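Local structure of benzyl alcohol dehydrogenase (Acinetobacter calcoaceticus, 1F8F) at residues D85-S90 against N154-V159; I26-G31 against I71-P76; A10-K15 against I49-K54; G123-C128 against V135-F140; V343-F348 against K365-I370. The protein catalyses the NAD-dependent oxidation of benzyl alcohol to benzaldehyde, as a zinc-containing alcohol dehydrogenase with a Rossmann-fold cofactor domain. All blocks are in the same frame, centred on the assembly; numbering follows the deposited sequence.

In the fold
Interactions 1, 2 and 5 all reach the mixed sheet, which pairs strand 33-42 with 66-74 and with 365-369. Interactions 1 and 2 join through neighbouring strands, with Asp85 O 2.8 Å from Ile71 N. Interaction 4 is nested within the loop that interaction 1 closes. It also packs against both surface contacts: Leu127 meets Ile26 of interaction 2, and Phe139 CZ lies 4.2 Å from Val50 CG2 of interaction 3. Ala10 and Phe348 link interactions 3 and 5. Interaction 5 lies close to the active site, the side chain of Lys365 being about 5 Å from NAD and about 6 Å from a zinc ion, and Phe140 of interaction 4 stacks on zinc ligand His65. The side chain of Ser90 is about 10 Å from a zinc ion and from NAD.

Interaction 1: residues D85-S90 against N154-V159; sequences DHVVLS and NNTVKV
Asn155 grips both polar atoms of the Ser90 backbone: its carbonyl O accepts from Ser90 N, and its ND2 donates to Ser90 O at 3.2 Å, from 36° above that carbonyl's plane. CG stands between the backbone N and the carbonyl carbon (chi1 62°). An amide suits this place because one flat group carries both a donor and an acceptor: ND2 gives to Ser90 O while OD1 accepts from Arg152 N. Thr156 divides its branches. OG1 bonds to Arg152 O and Ser151 OG, while CG2 crosses to Val87 CG1 at 3.5 Å and lies beside Leu89 CD2 at 4.0 Å. At Val157 the two strands, antiparallel neighbours in the sheet of the GroES-like catalytic domain, form a hydrogen-bonded pair, with Val88 N to Val157 O at 3.0 Å and Val157 N to Val88 O. Val157 and Val88 share the face opposite Thr156, where Val157 packs on Ile325 and Pro326 of helix 321-333. Lys158 returns to the face of Val87, and its chain reaches Asp85: CD rests 3.4 Å from OD2, NZ forms a rather long salt bridge to OD1 at 3.6 Å, and a water joins NZ to OD2, which also accepts from Gln82 N. Val159 N donates almost straight to His86 O at 3.0 Å; its CG1 meets Val88 CG2 at 4.1 Å, both valines also touching Leu168.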
# COMPACT_ATOMS: atom_id res chain seq x y z
N ASP A 85 8.98 -32.52 17.37
CA ASP A 85 8.41 -31.77 16.25
C ASP A 85 9.29 -31.99 15.01
O ASP A 85 10.49 -32.23 15.11
CB ASP A 85 8.33 -30.27 16.55
CG ASP A 85 7.28 -29.89 17.57
OD1 ASP A 85 6.26 -30.60 17.72
OD2 ASP A 85 7.38 -28.85 18.26
N HIS A 86 8.70 -31.96 13.86
CA HIS A 86 9.24 -32.00 12.52
C HIS A 86 9.51 -30.55 12.09
O HIS A 86 8.55 -29.76 12.21
CB HIS A 86 8.21 -32.55 11.53
CG HIS A 86 8.03 -34.04 11.63
ND1 HIS A 86 7.58 -34.80 10.56
CD2 HIS A 86 8.28 -34.92 12.64
CE1 HIS A 86 7.54 -36.08 10.94
NE2 HIS A 86 7.97 -36.18 12.19
N VAL A 87 10.68 -30.16 11.64
CA VAL A 87 11.01 -28.79 11.31
C VAL A 87 11.80 -28.58 10.01
O VAL A 87 12.47 -29.43 9.39
CB VAL A 87 11.85 -28.14 12.44
CG1 VAL A 87 11.09 -27.91 13.77
CG2 VAL A 87 13.05 -29.04 12.77
N VAL A 88 11.64 -27.31 9.56
CA VAL A 88 12.39 -26.81 8.39
C VAL A 88 13.34 -25.72 8.87
O VAL A 88 12.94 -24.91 9.73
CB VAL A 88 11.38 -26.36 7.31
CG1 VAL A 88 12.18 -25.59 6.24
CG2 VAL A 88 10.67 -27.54 6.64
N LEU A 89 14.61 -25.66 8.64
CA LEU A 89 15.57 -24.72 9.15
C LEU A 89 15.86 -23.71 8.03
O LEU A 89 16.35 -24.04 6.96
CB LEU A 89 16.93 -25.41 9.35
CG LEU A 89 16.89 -26.73 10.12
CD1 LEU A 89 18.31 -27.10 10.58
CD2 LEU A 89 16.01 -26.62 11.37
N SER A 90 15.47 -22.49 8.28
CA SER A 90 15.50 -21.36 7.39
C SER A 90 16.75 -20.53 7.67
O SER A 90 17.58 -20.96 8.49
CB SER A 90 14.23 -20.51 7.58
OG SER A 90 14.01 -19.52 6.60
N ASN A 154 14.08 -18.93 16.53
CA ASN A 154 13.44 -18.13 15.47
C ASN A 154 13.75 -18.64 14.05
O ASN A 154 12.96 -18.32 13.16
CB ASN A 154 13.64 -16.63 15.56
CG ASN A 154 15.05 -16.20 15.31
OD1 ASN A 154 15.93 -17.06 15.14
ND2 ASN A 154 15.25 -14.88 15.29
N ASN A 155 14.80 -19.42 13.80
CA ASN A 155 14.98 -19.98 12.46
C ASN A 155 14.48 -21.43 12.42
O ASN A 155 14.74 -22.05 11.38
CB ASN A 155 16.34 -19.83 11.83
CG ASN A 155 17.57 -20.45 12.46
OD1 ASN A 155 17.86 -20.29 13.66
ND2 ASN A 155 18.30 -21.12 11.59
N THR A 156 13.77 -21.95 13.39
CA THR A 156 13.31 -23.34 13.33
C THR A 156 11.80 -23.35 13.20
O THR A 156 11.06 -22.99 14.11
CB THR A 156 13.85 -24.12 14.53
OG1 THR A 156 15.28 -23.94 14.59
CG2 THR A 156 13.67 -25.64 14.47
N VAL A 157 11.25 -23.75 12.07
CA VAL A 157 9.89 -23.75 11.66
C VAL A 157 9.19 -25.10 11.71
O VAL A 157 9.32 -26.03 10.93
CB VAL A 157 9.64 -23.17 10.26
CG1 VAL A 157 8.21 -22.80 9.98
CG2 VAL A 157 10.51 -21.95 9.97
N LYS A 158 8.25 -25.18 12.67
CA LYS A 158 7.43 -26.37 12.88
C LYS A 158 6.52 -26.63 11.68
O LYS A 158 5.81 -25.72 11.25
CB LYS A 158 6.62 -26.32 14.17
CG LYS A 158 5.57 -27.41 14.34
CD LYS A 158 5.30 -27.66 15.82
CE LYS A 158 3.85 -28.01 16.08
NZ LYS A 158 3.60 -28.20 17.56
N VAL A 159 6.54 -27.85 11.15
CA VAL A 159 5.60 -28.19 10.08
C VAL A 159 4.90 -29.51 10.44
O VAL A 159 5.27 -30.26 11.34
CB VAL A 159 6.20 -28.29 8.67
CG1 VAL A 159 6.89 -27.05 8.16
CG2 VAL A 159 7.17 -29.47 8.60
O HOH W 1 5.35 -27.86 19.73
O HOH W 2 5.88 -31.50 13.91

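Interaction 2: residues I26-G31 against I71-P76; sequences IRQPQG and IEAIGP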
# COMPACT_ATOMS: atom_id res chain seq x y z
N ILE A 26 29.11 -32.45 18.52
CA ILE A 26 28.20 -31.32 18.70
C ILE A 26 27.72 -31.26 20.14
O ILE A 26 27.41 -32.29 20.77
CB ILE A 26 27.06 -31.39 17.66
CG1 ILE A 26 26.30 -30.07 17.65
CG2 ILE A 26 26.19 -32.59 18.02
CD1 ILE A 26 26.00 -29.39 16.36
N ARG A 27 27.66 -30.02 20.65
CA ARG A 27 27.24 -29.82 22.03
C ARG A 27 25.74 -29.70 22.22
O ARG A 27 25.00 -29.48 21.26
CB ARG A 27 27.91 -28.55 22.56
CG ARG A 27 27.17 -27.27 22.28
CD ARG A 27 27.93 -26.01 22.66
NE ARG A 27 27.35 -24.83 22.08
CZ ARG A 27 26.18 -24.24 22.08
NH1 ARG A 27 25.13 -24.69 22.73
NH2 ARG A 27 26.05 -23.12 21.38
N GLN A 28 25.31 -29.76 23.48
CA GLN A 28 23.90 -29.57 23.79
C GLN A 28 23.54 -28.07 23.63
O GLN A 28 24.35 -27.16 23.64
CB GLN A 28 23.47 -30.00 25.16
CG GLN A 28 23.03 -31.39 25.49
CD GLN A 28 22.67 -32.28 24.34
OE1 GLN A 28 21.50 -32.62 24.15
NE2 GLN A 28 23.70 -32.67 23.59
N PRO A 29 22.26 -27.84 23.44
CA PRO A 29 21.73 -26.51 23.21
C PRO A 29 21.53 -25.69 24.47
O PRO A 29 21.24 -26.18 25.55
CB PRO A 29 20.37 -26.81 22.58
CG PRO A 29 19.95 -28.06 23.30
CD PRO A 29 21.19 -28.88 23.37
N GLN A 30 21.72 -24.38 24.31
CA GLN A 30 21.54 -23.42 25.39
C GLN A 30 20.44 -22.42 25.04
O GLN A 30 19.69 -22.56 24.07
CB GLN A 30 22.90 -22.78 25.70
CG GLN A 30 23.89 -23.78 26.27
CD GLN A 30 25.31 -23.32 26.48
OE1 GLN A 30 25.73 -23.11 27.63
NE2 GLN A 30 26.11 -23.16 25.43
N GLY A 31 20.29 -21.41 25.89
CA GLY A 31 19.27 -20.39 25.77
C GLY A 31 18.04 -20.82 24.97
O GLY A 31 17.20 -21.59 25.42
N ILE A 71 13.13 -32.61 16.08
CA ILE A 71 13.75 -32.07 17.31
C ILE A 71 14.04 -33.19 18.32
O ILE A 71 13.15 -33.88 18.76
CB ILE A 71 12.91 -30.98 17.95
CG1 ILE A 71 12.81 -29.73 17.03
CG2 ILE A 71 13.56 -30.57 19.28
CD1 ILE A 71 11.74 -28.77 17.45
N GLU A 72 15.24 -33.22 18.79
CA GLU A 72 15.96 -34.06 19.68
C GLU A 72 16.29 -33.44 21.04
O GLU A 72 16.70 -34.14 21.98
CB GLU A 72 17.34 -34.29 19.00
CG GLU A 72 18.39 -35.03 19.74
CD GLU A 72 18.37 -36.54 19.77
OE1 GLU A 72 17.72 -37.27 18.98
OE2 GLU A 72 19.09 -37.05 20.66
N ALA A 73 16.26 -32.13 21.13
CA ALA A 73 16.53 -31.38 22.33
C ALA A 73 16.34 -29.86 22.12
O ALA A 73 16.76 -29.33 21.10
CB ALA A 73 17.94 -31.67 22.85
N ILE A 74 15.67 -29.23 23.08
CA ILE A 74 15.40 -27.80 23.06
C ILE A 74 16.15 -27.11 24.18
O ILE A 74 16.43 -27.80 25.15
CB ILE A 74 13.91 -27.47 23.30
CG1 ILE A 74 13.43 -28.16 24.58
CG2 ILE A 74 13.08 -27.85 22.09
CD1 ILE A 74 11.98 -27.88 24.88
N GLY A 75 16.53 -25.86 24.13
CA GLY A 75 17.18 -25.20 25.26
C GLY A 75 16.08 -24.83 26.27
O GLY A 75 14.87 -25.03 26.08
N PRO A 76 16.52 -24.28 27.40
CA PRO A 76 15.60 -23.87 28.46
C PRO A 76 14.68 -22.69 28.19
O PRO A 76 13.56 -22.70 28.72
CB PRO A 76 16.55 -23.66 29.62
CG PRO A 76 17.91 -23.39 29.06
CD PRO A 76 17.95 -24.03 27.72
O HOH W 3 21.00 -35.64 22.84
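Pro29 turns its ring toward strand 66-74, and CG does the touching: it lies 4.2 Å from Ala73 CB and 4.0 Å from Ile74 O. Ala73 points back at it, and the single methyl is small enough to let Pro29 CG settle close to the backbone. Gln28 comes to the same methyl from beside Pro29. Its chain is nearly eclipsed at chi2 (-16°), which folds CD back, and OE1 ends 3.9 Å from Ala73 CB. Ala73 and Glu72 both face Leu35 across the sheet, a classic beta bulge at the end of the strand. Further on the backbones themselves approach. Gly75 has only hydrogens on its alpha carbon, so Gln30 O can sit 3.8 Å from Gly75 CA, and Gly31 O lies 3.4 Å from Pro76 CD. Within the loop, Arg27 NH1 donates to Gln28 O at 2.7 Å and forms a salt bridge with Glu33. No hydrogen bond passes directly between 26-31 and 71-76. A water links Glu72 OE2 with Gln28 OE1, weakly on the glutamine side, and Pro76 N has no hydrogen to offer Gly31 O. Made largely by prolines, glycines and an alanine, the contact thus rests on van der Waals fit rather than on polar pairing.

Interaction 3: residues A10-K15 against I49-K54; sequences AVTPCK and IVRDQK. Unlike the reference sequence in segment 49-54: Lys54 (reference Tyr).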
# COMPACT_ATOMS: atom_id res chain seq x y z
N ALA A 10 29.69 -33.48 6.35
CA ALA A 10 30.48 -33.22 5.17
C ALA A 10 31.25 -31.92 5.31
O ALA A 10 30.64 -30.84 5.34
CB ALA A 10 29.55 -33.15 3.95
N VAL A 11 32.58 -31.93 5.24
CA VAL A 11 33.42 -30.75 5.35
C VAL A 11 33.96 -30.23 4.04
O VAL A 11 34.36 -31.01 3.16
CB VAL A 11 34.60 -31.12 6.28
CG1 VAL A 11 35.66 -30.02 6.24
CG2 VAL A 11 34.18 -31.43 7.71
N THR A 12 34.00 -28.91 3.83
CA THR A 12 34.58 -28.32 2.65
C THR A 12 35.95 -27.76 3.04
O THR A 12 36.02 -26.64 3.52
CB THR A 12 33.69 -27.21 2.10
OG1 THR A 12 32.45 -27.72 1.59
CG2 THR A 12 34.38 -26.50 0.96
N PRO A 13 37.04 -28.52 2.88
CA PRO A 13 38.36 -28.14 3.34
C PRO A 13 39.05 -26.98 2.69
O PRO A 13 39.85 -26.41 3.44
CB PRO A 13 39.20 -29.42 3.25
CG PRO A 13 38.15 -30.48 3.31
CD PRO A 13 37.07 -29.92 2.38
N CYS A 14 38.86 -26.59 1.45
CA CYS A 14 39.58 -25.43 0.92
C CYS A 14 38.94 -24.93 -0.36
O CYS A 14 37.99 -25.52 -0.87
CB CYS A 14 41.06 -25.73 0.65
SG CYS A 14 41.45 -26.99 -0.60
N LYS A 15 39.47 -23.82 -0.86
CA LYS A 15 38.91 -23.26 -2.08
C LYS A 15 38.75 -24.43 -3.04
O LYS A 15 39.62 -25.27 -3.28
CB LYS A 15 39.74 -22.13 -2.66
CG LYS A 15 39.34 -21.63 -4.04
CD LYS A 15 39.84 -20.22 -4.32
CE LYS A 15 39.87 -19.89 -5.79
NZ LYS A 15 38.64 -20.27 -6.53
N ILE A 49 28.89 -21.70 -4.74
CA ILE A 49 29.62 -20.44 -4.86
C ILE A 49 30.45 -20.19 -3.60
O ILE A 49 31.38 -19.43 -3.81
CB ILE A 49 28.76 -19.19 -5.18
CG1 ILE A 49 27.77 -18.87 -4.05
CG2 ILE A 49 28.00 -19.30 -6.48
CD1 ILE A 49 28.34 -18.14 -2.85
N VAL A 50 30.22 -20.71 -2.41
CA VAL A 50 30.99 -20.51 -1.20
C VAL A 50 32.24 -21.38 -1.10
O VAL A 50 33.25 -21.10 -0.45
CB VAL A 50 30.07 -20.82 0.00
CG1 VAL A 50 30.73 -20.98 1.36
CG2 VAL A 50 29.01 -19.71 0.11
N ARG A 51 32.19 -22.51 -1.78
CA ARG A 51 33.26 -23.50 -1.86
C ARG A 51 34.36 -22.94 -2.78
O ARG A 51 35.52 -22.84 -2.43
CB ARG A 51 32.58 -24.78 -2.36
CG ARG A 51 33.50 -25.86 -2.85
CD ARG A 51 32.98 -26.75 -3.95
NE ARG A 51 32.64 -26.03 -5.17
CZ ARG A 51 31.93 -26.53 -6.18
NH1 ARG A 51 31.43 -27.76 -6.09
NH2 ARG A 51 31.65 -25.81 -7.25
N ASP A 52 33.86 -22.34 -3.86
CA ASP A 52 34.67 -21.66 -4.85
C ASP A 52 35.05 -20.25 -4.42
O ASP A 52 35.65 -19.46 -5.16
CB ASP A 52 33.94 -21.58 -6.19
CG ASP A 52 33.60 -22.93 -6.77
OD1 ASP A 52 34.05 -23.95 -6.21
OD2 ASP A 52 32.86 -22.92 -7.79
N GLN A 53 34.69 -19.87 -3.21
CA GLN A 53 35.00 -18.62 -2.58
C GLN A 53 34.64 -17.35 -3.30
O GLN A 53 35.12 -16.29 -2.89
CB GLN A 53 36.50 -18.58 -2.24
CG GLN A 53 36.92 -19.75 -1.36
CD GLN A 53 36.55 -19.43 0.07
OE1 GLN A 53 37.42 -19.03 0.84
NE2 GLN A 53 35.27 -19.61 0.37
N LYS A 54 33.61 -17.32 -4.12
CA LYS A 54 33.14 -16.06 -4.68
C LYS A 54 32.44 -15.29 -3.58
O LYS A 54 31.78 -14.28 -3.81
CB LYS A 54 32.24 -16.30 -5.90
CG LYS A 54 32.95 -17.19 -6.90
CD LYS A 54 32.16 -17.55 -8.14
CE LYS A 54 32.95 -18.57 -8.97
NZ LYS A 54 34.38 -18.17 -9.10
O HOH W 4 37.51 -17.41 -6.52
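Thr12 and Arg51 make one of the two apolar touches, their side chains crossing at about a right angle with Thr12 CG2 4.0 Å from Arg51 CG. Thr12 holds CG2 anti to its backbone N, which aims the methyl at the arginine's aliphatic stem. In the other, Lys15 lays its chain across Gln53, with CB 3.9 Å from Gln53 CG; the lysine carries its ammonium outward along a methylene chain, while Gln53 packs by CG and folds its amide back onto the helix end. Polar contacts follow the same chain. Lys15 NZ reaches Asp52 O in a weak hydrogen bond of 3.4 Å, and a water bonded to both atoms bridges them. Asp52 lies just past the helix's C-terminal end, whose partial negative charge would favour an ammonium group. The backbone adds a CA-H...O contact from Lys15 CA to Arg51 O, at 3.4 Å. Within 49-54, a Schellman motif ends the helix: Gln53, at positive phi, is the C-prime residue, Lys54 N bonds to Ile49 O, and Gln53 N bonds weakly to Val50 O. Gln53 NE2 bonds to Val50 O at 2.6 Å and also to Val57 O. Arg51 grips Asp52 side-on, NE to OD1 at 2.7 Å and NH2 to OD2. The contact joins the chain leaving strand 5-11, paired with strand 20-26, to the end of helix 45-51, which starts just after zinc ligand Cys44.

Interaction 4: residues G123-C128 against V135-F140; sequences GNHALC and VNDHFF
His125 sets one ring face against Val135 O, which lies toward the rim, while its edge meets Asp137, CD2 to OD1 being 3.0 Å. The segments are the two modelled ends of one irregular loop of the GroES-like domain, running between helix 111-114 and strand 148-152. Asp137 is its polar anchor. Its CG stands between the backbone N and the carbonyl carbon (chi1 72°), and OD2 receives Ala126 N at 2.6 Å, on the syn side, and more weakly Leu127 N at 3.1 Å. A carboxylate suits this place because it can bind two successive amides of an irregular chain and still offer a second oxygen. That oxygen, OD1, accepts from His138 ND1 at 3.0 Å, a His-carboxylate hydrogen bond that probably favours the aspartate's charged form. Leu127 CD1 packs on Asp137 CB, 3.9 Å away. Asn136 secures the loop elsewhere, its ND2 bonding to Pro58 O. Further along, Phe140 stacks on the ring of His65, a zinc ligand. At the exposed end, Val135 CG1 lies 3.4 Å from Leu127 O, and a water bridges the segments, donating to Val135 O at 3.0 Å and weakly to Leu127 O.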
# COMPACT_ATOMS: atom_id res chain seq x y z
N GLY A 123 32.58 -15.98 18.32
CA GLY A 123 33.66 -16.61 17.55
C GLY A 123 33.75 -18.09 17.94
O GLY A 123 34.55 -18.88 17.45
N ASN A 124 32.88 -18.42 18.89
CA ASN A 124 32.72 -19.77 19.39
C ASN A 124 32.09 -20.60 18.28
O ASN A 124 31.33 -20.06 17.46
CB ASN A 124 31.82 -19.73 20.62
CG ASN A 124 32.52 -19.12 21.82
OD1 ASN A 124 33.60 -18.53 21.71
ND2 ASN A 124 31.95 -19.29 23.01
N HIS A 125 32.47 -21.87 18.21
CA HIS A 125 31.89 -22.73 17.18
C HIS A 125 31.09 -23.76 17.95
O HIS A 125 31.49 -23.98 19.09
CB HIS A 125 32.95 -23.31 16.29
CG HIS A 125 33.61 -22.31 15.39
ND1 HIS A 125 34.87 -21.83 15.65
CD2 HIS A 125 33.23 -21.71 14.25
CE1 HIS A 125 35.24 -20.99 14.71
NE2 HIS A 125 34.25 -20.88 13.83
N ALA A 126 29.98 -24.25 17.44
CA ALA A 126 29.22 -25.24 18.18
C ALA A 126 29.61 -26.66 17.75
O ALA A 126 29.21 -27.65 18.36
CB ALA A 126 27.74 -25.01 17.97
N LEU A 127 30.39 -26.77 16.68
CA LEU A 127 30.83 -28.04 16.14
C LEU A 127 32.33 -28.26 16.40
O LEU A 127 33.15 -27.42 16.01
CB LEU A 127 30.60 -28.17 14.64
CG LEU A 127 29.20 -28.48 14.14
CD1 LEU A 127 29.11 -28.45 12.63
CD2 LEU A 127 28.77 -29.84 14.68
N CYS A 128 32.62 -29.43 16.98
CA CYS A 128 34.01 -29.74 17.24
C CYS A 128 34.60 -30.92 16.47
O CYS A 128 34.03 -31.99 16.69
CB CYS A 128 34.20 -30.00 18.75
SG CYS A 128 35.63 -29.00 19.23
N VAL A 135 37.45 -25.71 12.62
CA VAL A 135 36.24 -26.00 11.83
C VAL A 135 35.08 -25.03 12.05
O VAL A 135 34.37 -24.98 13.05
CB VAL A 135 35.79 -27.47 11.91
CG1 VAL A 135 35.05 -27.89 13.17
CG2 VAL A 135 34.95 -27.80 10.67
N ASN A 136 34.87 -24.19 11.05
CA ASN A 136 33.82 -23.18 10.96
C ASN A 136 32.44 -23.76 10.76
O ASN A 136 32.24 -24.69 9.98
CB ASN A 136 34.18 -22.23 9.81
CG ASN A 136 35.41 -21.43 10.24
OD1 ASN A 136 35.54 -21.16 11.45
ND2 ASN A 136 36.29 -21.09 9.30
N ASP A 137 31.46 -23.22 11.47
CA ASP A 137 30.08 -23.67 11.44
C ASP A 137 29.06 -22.54 11.47
O ASP A 137 29.30 -21.44 10.97
CB ASP A 137 29.88 -24.62 12.62
CG ASP A 137 29.87 -23.92 13.97
OD1 ASP A 137 30.44 -22.82 14.02
OD2 ASP A 137 29.27 -24.47 14.93
N HIS A 138 27.85 -22.79 11.98
CA HIS A 138 26.82 -21.75 12.01
C HIS A 138 26.47 -21.17 10.66
O HIS A 138 26.12 -19.98 10.59
CB HIS A 138 27.34 -20.54 12.86
CG HIS A 138 27.12 -20.81 14.31
ND1 HIS A 138 28.06 -21.43 15.10
CD2 HIS A 138 26.07 -20.55 15.12
CE1 HIS A 138 27.59 -21.57 16.33
NE2 HIS A 138 26.40 -21.02 16.39
N PHE A 139 26.56 -21.95 9.59
CA PHE A 139 26.38 -21.49 8.22
C PHE A 139 24.89 -21.40 7.90
O PHE A 139 24.13 -22.35 7.96
CB PHE A 139 27.11 -22.42 7.25
CG PHE A 139 26.93 -22.04 5.80
CD1 PHE A 139 27.38 -20.83 5.34
CD2 PHE A 139 26.32 -22.92 4.90
CE1 PHE A 139 27.27 -20.48 4.03
CE2 PHE A 139 26.18 -22.55 3.58
CZ PHE A 139 26.65 -21.32 3.14
N PHE A 140 24.43 -20.18 7.65
CA PHE A 140 23.04 -19.82 7.52
C PHE A 140 22.38 -20.25 8.84
O PHE A 140 21.28 -20.79 8.84
CB PHE A 140 22.36 -20.42 6.30
CG PHE A 140 22.56 -19.68 4.98
CD1 PHE A 140 23.75 -19.54 4.31
CD2 PHE A 140 21.38 -19.11 4.46
CE1 PHE A 140 23.78 -18.83 3.13
CE2 PHE A 140 21.41 -18.41 3.27
CZ PHE A 140 22.62 -18.27 2.60
O HOH W 5 35.95 -25.63 15.48

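Interaction 5: residues V343-F348 against K365-I370; sequences VKFYAF and KPIIKI
Ile367 touches two residues of the neighbouring strand: its CD1 meets Val343 CG1 at 3.7 Å, and its CB lies 3.9 Å from Phe345 CD1. Beta-branched Ile367 suits this place, spreading its CG1 arm to Val343 while its CB rests by the Phe345 ring. On the opposite face Tyr346 and Pro366 lie side by side, CE1 to CB 3.8 Å. Phe348 crosses Ile368 with CD1 3.6 Å from CG2, and Ile370 CG1 stands over the centre of the Phe348 ring in a CH-pi contact. Toward the solvent Lys369 passes over the Phe345 face: CE makes a CH-pi contact 4.0 Å from the ring centroid, and NZ a cation-pi contact at 4.7 Å, which suits a long aliphatic chain ending in charge. Parallel backbone bonds join the strands, among them Tyr346 N to Ile367 O at 3.1 Å. Lys365 NZ turns away to Met43 O and Glu66. Strands 343-347 and 365-369 form a beta-alpha-beta crossover with helix 351-360, which holds Tyr346 OH through Asp357, while strand 33-42 pairs antiparallel with strand 365-369.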
# COMPACT_ATOMS: atom_id res chain seq x y z
N VAL A 343 12.42 -32.01 -7.69
CA VAL A 343 13.34 -32.75 -6.85
C VAL A 343 13.91 -34.09 -7.25
O VAL A 343 13.08 -34.90 -7.70
CB VAL A 343 12.60 -32.89 -5.47
CG1 VAL A 343 13.15 -33.88 -4.51
CG2 VAL A 343 12.68 -31.47 -4.83
N LYS A 344 15.20 -34.32 -6.95
CA LYS A 344 15.78 -35.66 -7.11
C LYS A 344 16.68 -36.01 -5.91
O LYS A 344 17.53 -35.23 -5.48
CB LYS A 344 16.56 -35.79 -8.42
CG LYS A 344 17.24 -37.13 -8.67
CD LYS A 344 18.24 -37.08 -9.82
CE LYS A 344 18.69 -38.42 -10.39
NZ LYS A 344 19.49 -39.21 -9.40
N PHE A 345 16.48 -37.17 -5.29
CA PHE A 345 17.20 -37.61 -4.10
C PHE A 345 18.53 -38.31 -4.36
O PHE A 345 18.65 -39.09 -5.30
CB PHE A 345 16.30 -38.56 -3.31
CG PHE A 345 15.09 -37.98 -2.66
CD1 PHE A 345 15.18 -37.19 -1.53
CD2 PHE A 345 13.81 -38.28 -3.13
CE1 PHE A 345 14.05 -36.66 -0.90
CE2 PHE A 345 12.68 -37.77 -2.52
CZ PHE A 345 12.80 -36.94 -1.40
N TYR A 346 19.60 -38.05 -3.62
CA TYR A 346 20.89 -38.68 -3.73
C TYR A 346 21.31 -39.26 -2.38
O TYR A 346 20.85 -38.64 -1.41
CB TYR A 346 21.90 -37.58 -4.10
CG TYR A 346 21.76 -36.98 -5.49
CD1 TYR A 346 20.78 -36.04 -5.78
CD2 TYR A 346 22.61 -37.39 -6.49
CE1 TYR A 346 20.66 -35.50 -7.05
CE2 TYR A 346 22.49 -36.87 -7.77
CZ TYR A 346 21.51 -35.92 -8.05
OH TYR A 346 21.40 -35.42 -9.34
N ALA A 347 22.18 -40.26 -2.27
CA ALA A 347 22.68 -40.69 -0.96
C ALA A 347 23.74 -39.73 -0.40
O ALA A 347 24.47 -39.06 -1.19
CB ALA A 347 23.34 -42.06 -1.14
N PHE A 348 23.97 -39.68 0.92
CA PHE A 348 24.98 -38.83 1.52
C PHE A 348 26.37 -38.98 0.90
O PHE A 348 27.03 -38.00 0.57
CB PHE A 348 25.07 -39.09 3.03
CG PHE A 348 25.63 -37.97 3.86
CD1 PHE A 348 25.84 -36.70 3.34
CD2 PHE A 348 25.89 -38.17 5.21
CE1 PHE A 348 26.34 -35.66 4.11
CE2 PHE A 348 26.40 -37.15 6.00
CZ PHE A 348 26.63 -35.90 5.45
N LYS A 365 16.64 -29.44 -8.33
CA LYS A 365 16.83 -29.36 -6.88
C LYS A 365 17.24 -30.69 -6.23
O LYS A 365 16.39 -31.45 -5.79
CB LYS A 365 15.54 -28.81 -6.21
CG LYS A 365 15.50 -28.86 -4.70
CD LYS A 365 16.65 -28.05 -4.08
CE LYS A 365 16.56 -26.56 -4.38
NZ LYS A 365 17.73 -25.79 -3.82
N PRO A 366 18.51 -30.89 -5.98
CA PRO A 366 18.99 -32.08 -5.24
C PRO A 366 18.64 -32.03 -3.77
O PRO A 366 18.52 -30.95 -3.16
CB PRO A 366 20.48 -32.08 -5.46
CG PRO A 366 20.85 -30.90 -6.34
CD PRO A 366 19.64 -29.99 -6.35
N ILE A 367 18.44 -33.15 -3.10
CA ILE A 367 18.17 -33.36 -1.69
C ILE A 367 19.02 -34.52 -1.15
O ILE A 367 19.06 -35.61 -1.73
CB ILE A 367 16.72 -33.61 -1.29
CG1 ILE A 367 15.78 -32.50 -1.79
CG2 ILE A 367 16.65 -33.66 0.25
CD1 ILE A 367 14.34 -32.54 -1.29
N ILE A 368 20.01 -34.17 -0.33
CA ILE A 368 20.93 -35.14 0.25
C ILE A 368 20.21 -35.85 1.38
O ILE A 368 19.90 -35.24 2.43
CB ILE A 368 22.26 -34.46 0.71
CG1 ILE A 368 22.90 -33.65 -0.39
CG2 ILE A 368 23.29 -35.53 1.12
CD1 ILE A 368 22.79 -32.18 -0.57
N LYS A 369 19.88 -37.12 1.22
CA LYS A 369 19.30 -37.95 2.28
C LYS A 369 20.41 -38.34 3.27
O LYS A 369 21.43 -38.83 2.82
CB LYS A 369 18.65 -39.24 1.84
CG LYS A 369 17.26 -39.13 1.24
CD LYS A 369 16.76 -40.58 0.97
CE LYS A 369 15.64 -40.52 -0.07
NZ LYS A 369 14.63 -41.59 0.15
N ILE A 370 20.20 -38.02 4.53
CA ILE A 370 21.17 -38.15 5.60
C ILE A 370 20.83 -39.18 6.67
O ILE A 370 21.64 -40.08 6.86
CB ILE A 370 21.37 -36.75 6.20
CG1 ILE A 370 22.09 -35.88 5.15
CG2 ILE A 370 22.17 -36.81 7.49
CD1 ILE A 370 22.20 -34.40 5.45